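Local atomic coordinates of laccase (Botrytis aclada, PDB entry 3SQR), a protein that oxidises hydroquinones and other phenols with dioxygen as a multicopper oxidase, and probably serves in lignin breakdown and in detoxifying lignin-derived products. Residues H275-I280 / T300-I305. Residues are numbered along the deposited sequence; the frame is centred on the assembly and turned at random.
Sequences HFEFAI and TDTLLI
Glu277 lays its side chain alongside Leu304, the two pointing the same way, with CG of the glutamate 3.5 Å from CD2 of the leucine. CG of Glu277 stands anti to its backbone N (chi1 -166°), and the extended chain beyond CG carries the carboxylate across to Thr302, whose OG1 donates a hydrogen bond to OE2 of Glu277; at 2.4 Å it is shorter than usual, and the exact length is doubtful. Arg365 forms a salt bridge with OE2 and a hydrogen bond with the threonine hydroxyl, while Gly366 N binds OE1, so both buried carboxylate oxygens are satisfied and a nearby positive charge would be expected to favour the ionised carboxylate. Leu304 also sends CD2 to the edge of the His275 imidazole, 3.7 Å from CE1, and the carbonyl oxygen of Ile305 sits above the centre of that ring, 3.8 Å from its plane.

Beneath these side chains lies an antiparallel strand pairing. Phe276 and Ile305 form a hydrogen-bonded pair, with Ile305 N reaching Phe276 O at 2.8 Å and Phe276 N returning to Ile305 O. Phe278 and Leu303 repeat the pattern, though the bond from Leu303 N is weak, and the strand axes are turned 146° apart. Beyond them no further backbone hydrogen bond joins the segments; Ala279 CB still touches Thr302 CG2, and one water accepts from Ile280 N, its oxygen 2.8 Å from Asp301 O.

The face bearing Phe276, Phe278, Leu303 and Ile305 is apolar, CD1 of Ile305 meeting CB of Phe278 at 4.1 Å. It turns into the interior between two sheets, as in the beta sandwich of a cupredoxin-like domain, the fold of multicopper oxidases. Here 303-305 is the edge strand beside 276-280, which is flanked on its other side by 323-327, and their apolar face packs on strands 262-269, 285-290 and 310-316 of the partner sheet.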
ATOM      1  N   HIS A 275      -4.807   7.855  -8.676  1.00 22.22           N
ATOM      2  CA  HIS A 275      -5.939   6.938  -8.641  1.00 22.09           C
ATOM      3  C   HIS A 275      -6.034   6.328 -10.008  1.00 23.10           C
ATOM      4  O   HIS A 275      -5.897   7.040 -11.026  1.00 22.80           O
ATOM      5  CB  HIS A 275      -7.265   7.632  -8.320  1.00 22.86           C
ATOM      6  CG  HIS A 275      -8.349   6.691  -7.930  1.00 24.26           C
ATOM      7  ND1 HIS A 275      -9.104   5.999  -8.852  1.00 24.61           N
ATOM      8  CD2 HIS A 275      -8.770   6.280  -6.707  1.00 22.91           C
ATOM      9  CE1 HIS A 275      -9.953   5.206  -8.206  1.00 24.22           C
ATOM     10  NE2 HIS A 275      -9.801   5.391  -6.912  1.00 23.86           N
ATOM     11  N   PHE A 276      -6.299   5.049 -10.022  1.00 22.46           N
ATOM     12  CA  PHE A 276      -6.365   4.298 -11.271  1.00 22.99           C
ATOM     13  C   PHE A 276      -7.684   3.595 -11.402  1.00 24.24           C
ATOM     14  O   PHE A 276      -8.346   3.267 -10.445  1.00 23.24           O
ATOM     15  CB  PHE A 276      -5.169   3.323 -11.473  1.00 22.85           C
ATOM     16  CG  PHE A 276      -3.838   4.015 -11.553  1.00 22.67           C
ATOM     17  CD1 PHE A 276      -3.415   4.630 -12.719  1.00 24.26           C
ATOM     18  CD2 PHE A 276      -3.030   4.086 -10.435  1.00 24.08           C
ATOM     19  CE1 PHE A 276      -2.223   5.273 -12.799  1.00 23.52           C
ATOM     20  CE2 PHE A 276      -1.829   4.729 -10.494  1.00 22.83           C
ATOM     21  CZ  PHE A 276      -1.429   5.356 -11.696  1.00 24.29           C
ATOM     22  N   GLU A 277      -8.049   3.345 -12.651  1.00 24.45           N
ATOM     23  CA  GLU A 277      -9.198   2.532 -13.007  1.00 23.98           C
ATOM     24  C   GLU A 277      -8.770   1.579 -14.119  1.00 25.19           C
ATOM     25  O   GLU A 277      -9.053   1.750 -15.322  1.00 25.37           O
ATOM     26  CB  GLU A 277     -10.418   3.407 -13.375  1.00 24.55           C
ATOM     27  CG  GLU A 277     -11.684   2.567 -13.415  1.00 21.90           C
ATOM     28  CD  GLU A 277     -12.922   3.332 -13.849  1.00 21.88           C
ATOM     29  OE1 GLU A 277     -12.880   4.572 -13.692  1.00 27.75           O
ATOM     30  OE2 GLU A 277     -13.911   2.627 -14.341  1.00 27.24           O
ATOM     31  N   PHE A 278      -8.027   0.559 -13.717  1.00 24.46           N
ATOM     32  CA  PHE A 278      -7.308  -0.269 -14.614  1.00 23.91           C
ATOM     33  C   PHE A 278      -8.246  -1.021 -15.564  1.00 25.27           C
ATOM     34  O   PHE A 278      -9.277  -1.562 -15.120  1.00 24.49           O
ATOM     35  CB  PHE A 278      -6.467  -1.279 -13.786  1.00 23.44           C
ATOM     36  CG  PHE A 278      -5.640  -2.179 -14.598  1.00 23.34           C
ATOM     37  CD1 PHE A 278      -4.388  -1.818 -15.039  1.00 21.88           C
ATOM     38  CD2 PHE A 278      -6.114  -3.442 -14.953  1.00 25.25           C
ATOM     39  CE1 PHE A 278      -3.634  -2.681 -15.804  1.00 22.92           C
ATOM     40  CE2 PHE A 278      -5.312  -4.343 -15.701  1.00 26.14           C
ATOM     41  CZ  PHE A 278      -4.098  -3.941 -16.135  1.00 22.76           C
ATOM     42  N   ALA A 279      -7.811  -1.131 -16.820  1.00 24.49           N
ATOM     43  CA  ALA A 279      -8.640  -1.816 -17.841  1.00 24.88           C
ATOM     44  C   ALA A 279      -7.696  -2.323 -18.897  1.00 24.81           C
ATOM     45  O   ALA A 279      -6.604  -1.765 -19.078  1.00 25.72           O
ATOM     46  CB  ALA A 279      -9.689  -0.834 -18.413  1.00 25.12           C
ATOM     47  N   ILE A 280      -8.097  -3.396 -19.563  1.00 25.90           N
ATOM     48  CA  ILE A 280      -7.371  -3.927 -20.721  1.00 26.62           C
ATOM     49  C   ILE A 280      -8.442  -3.967 -21.808  1.00 26.97           C
ATOM     50  O   ILE A 280      -9.437  -4.655 -21.653  1.00 26.92           O
ATOM     51  CB  ILE A 280      -6.809  -5.318 -20.482  1.00 26.36           C
ATOM     52  CG1 ILE A 280      -5.862  -5.310 -19.268  1.00 26.66           C
ATOM     53  CG2 ILE A 280      -6.103  -5.864 -21.747  1.00 27.98           C
ATOM     54  CD1 ILE A 280      -5.362  -6.723 -18.896  1.00 27.66           C
ATOM     55  N   THR A 300     -15.418  -7.603 -14.223  1.00 28.85           N
ATOM     56  CA  THR A 300     -15.519  -6.194 -14.403  1.00 29.47           C
ATOM     57  C   THR A 300     -14.682  -5.821 -15.618  1.00 28.06           C
ATOM     58  O   THR A 300     -13.698  -6.489 -15.916  1.00 28.24           O
ATOM     59  CB  THR A 300     -15.062  -5.413 -13.121  1.00 29.05           C
ATOM     60  OG1 THR A 300     -15.402  -4.056 -13.302  1.00 30.27           O
ATOM     61  CG2 THR A 300     -13.499  -5.600 -12.878  1.00 27.48           C
ATOM     62  N   ASP A 301     -15.079  -4.763 -16.311  1.00 29.32           N
ATOM     63  CA  ASP A 301     -14.288  -4.234 -17.426  1.00 30.43           C
ATOM     64  C   ASP A 301     -13.199  -3.267 -16.991  1.00 28.66           C
ATOM     65  O   ASP A 301     -12.234  -3.036 -17.736  1.00 27.97           O
ATOM     66  CB  ASP A 301     -15.202  -3.481 -18.419  1.00 32.56           C
ATOM     67  CG  ASP A 301     -16.111  -4.408 -19.189  1.00 36.83           C
ATOM     68  OD1 ASP A 301     -15.670  -5.520 -19.575  1.00 42.90           O
ATOM     69  OD2 ASP A 301     -17.274  -3.995 -19.396  1.00 45.86           O
ATOM     70  N   THR A 302     -13.412  -2.650 -15.842  1.00 27.62           N
ATOM     71  CA  THR A 302     -12.446  -1.682 -15.314  1.00 26.61           C
ATOM     72  C   THR A 302     -12.362  -1.898 -13.818  1.00 26.01           C
ATOM     73  O   THR A 302     -13.256  -2.487 -13.222  1.00 27.32           O
ATOM     74  CB  THR A 302     -12.766  -0.239 -15.632  1.00 26.52           C
ATOM     75  OG1 THR A 302     -13.750   0.242 -14.741  1.00 28.10           O
ATOM     76  CG2 THR A 302     -13.238  -0.055 -17.076  1.00 27.47           C
ATOM     77  N   LEU A 303     -11.295  -1.413 -13.200  1.00 25.05           N
ATOM     78  CA  LEU A 303     -11.058  -1.776 -11.780  1.00 24.42           C
ATOM     79  C   LEU A 303     -10.453  -0.552 -11.077  1.00 23.20           C
ATOM     80  O   LEU A 303      -9.294  -0.134 -11.387  1.00 23.61           O
ATOM     81  CB  LEU A 303     -10.110  -2.955 -11.765  1.00 26.08           C
ATOM     82  CG  LEU A 303      -9.712  -3.606 -10.438  1.00 25.90           C
ATOM     83  CD1 LEU A 303     -10.911  -3.834  -9.554  1.00 25.84           C
ATOM     84  CD2 LEU A 303      -8.932  -4.883 -10.662  1.00 27.23           C
ATOM     85  N   LEU A 304     -11.248   0.026 -10.179  1.00 22.50           N
ATOM     86  CA  LEU A 304     -10.903   1.208  -9.437  1.00 21.79           C
ATOM     87  C   LEU A 304      -9.882   0.781  -8.392  1.00 22.67           C
ATOM     88  O   LEU A 304     -10.117  -0.196  -7.698  1.00 22.76           O
ATOM     89  CB  LEU A 304     -12.108   1.837  -8.775  1.00 22.35           C
ATOM     90  CG  LEU A 304     -13.152   2.451  -9.736  1.00 20.54           C
ATOM     91  CD1 LEU A 304     -14.514   2.616  -9.007  1.00 21.62           C
ATOM     92  CD2 LEU A 304     -12.629   3.767 -10.232  1.00 23.76           C
ATOM     93  N   ILE A 305      -8.769   1.493  -8.306  1.00 22.43           N
ATOM     94  CA  ILE A 305      -7.714   1.073  -7.377  1.00 21.66           C
ATOM     95  C   ILE A 305      -7.140   2.285  -6.738  1.00 20.59           C
ATOM     96  O   ILE A 305      -6.543   3.182  -7.398  1.00 22.29           O
ATOM     97  CB  ILE A 305      -6.544   0.275  -8.017  1.00 22.23           C
ATOM     98  CG1 ILE A 305      -7.006  -0.806  -8.987  1.00 26.34           C
ATOM     99  CG2 ILE A 305      -5.623  -0.321  -6.891  1.00 21.99           C
ATOM    100  CD1 ILE A 305      -5.860  -1.497  -9.733  1.00 27.59           C
TER
HETATM  101  O   HOH W   1     -10.366  -4.935 -18.659  1.00 29.24           O
HETATM  102  O   HOH W   2     -11.901  -2.646 -20.712  1.00 35.75           O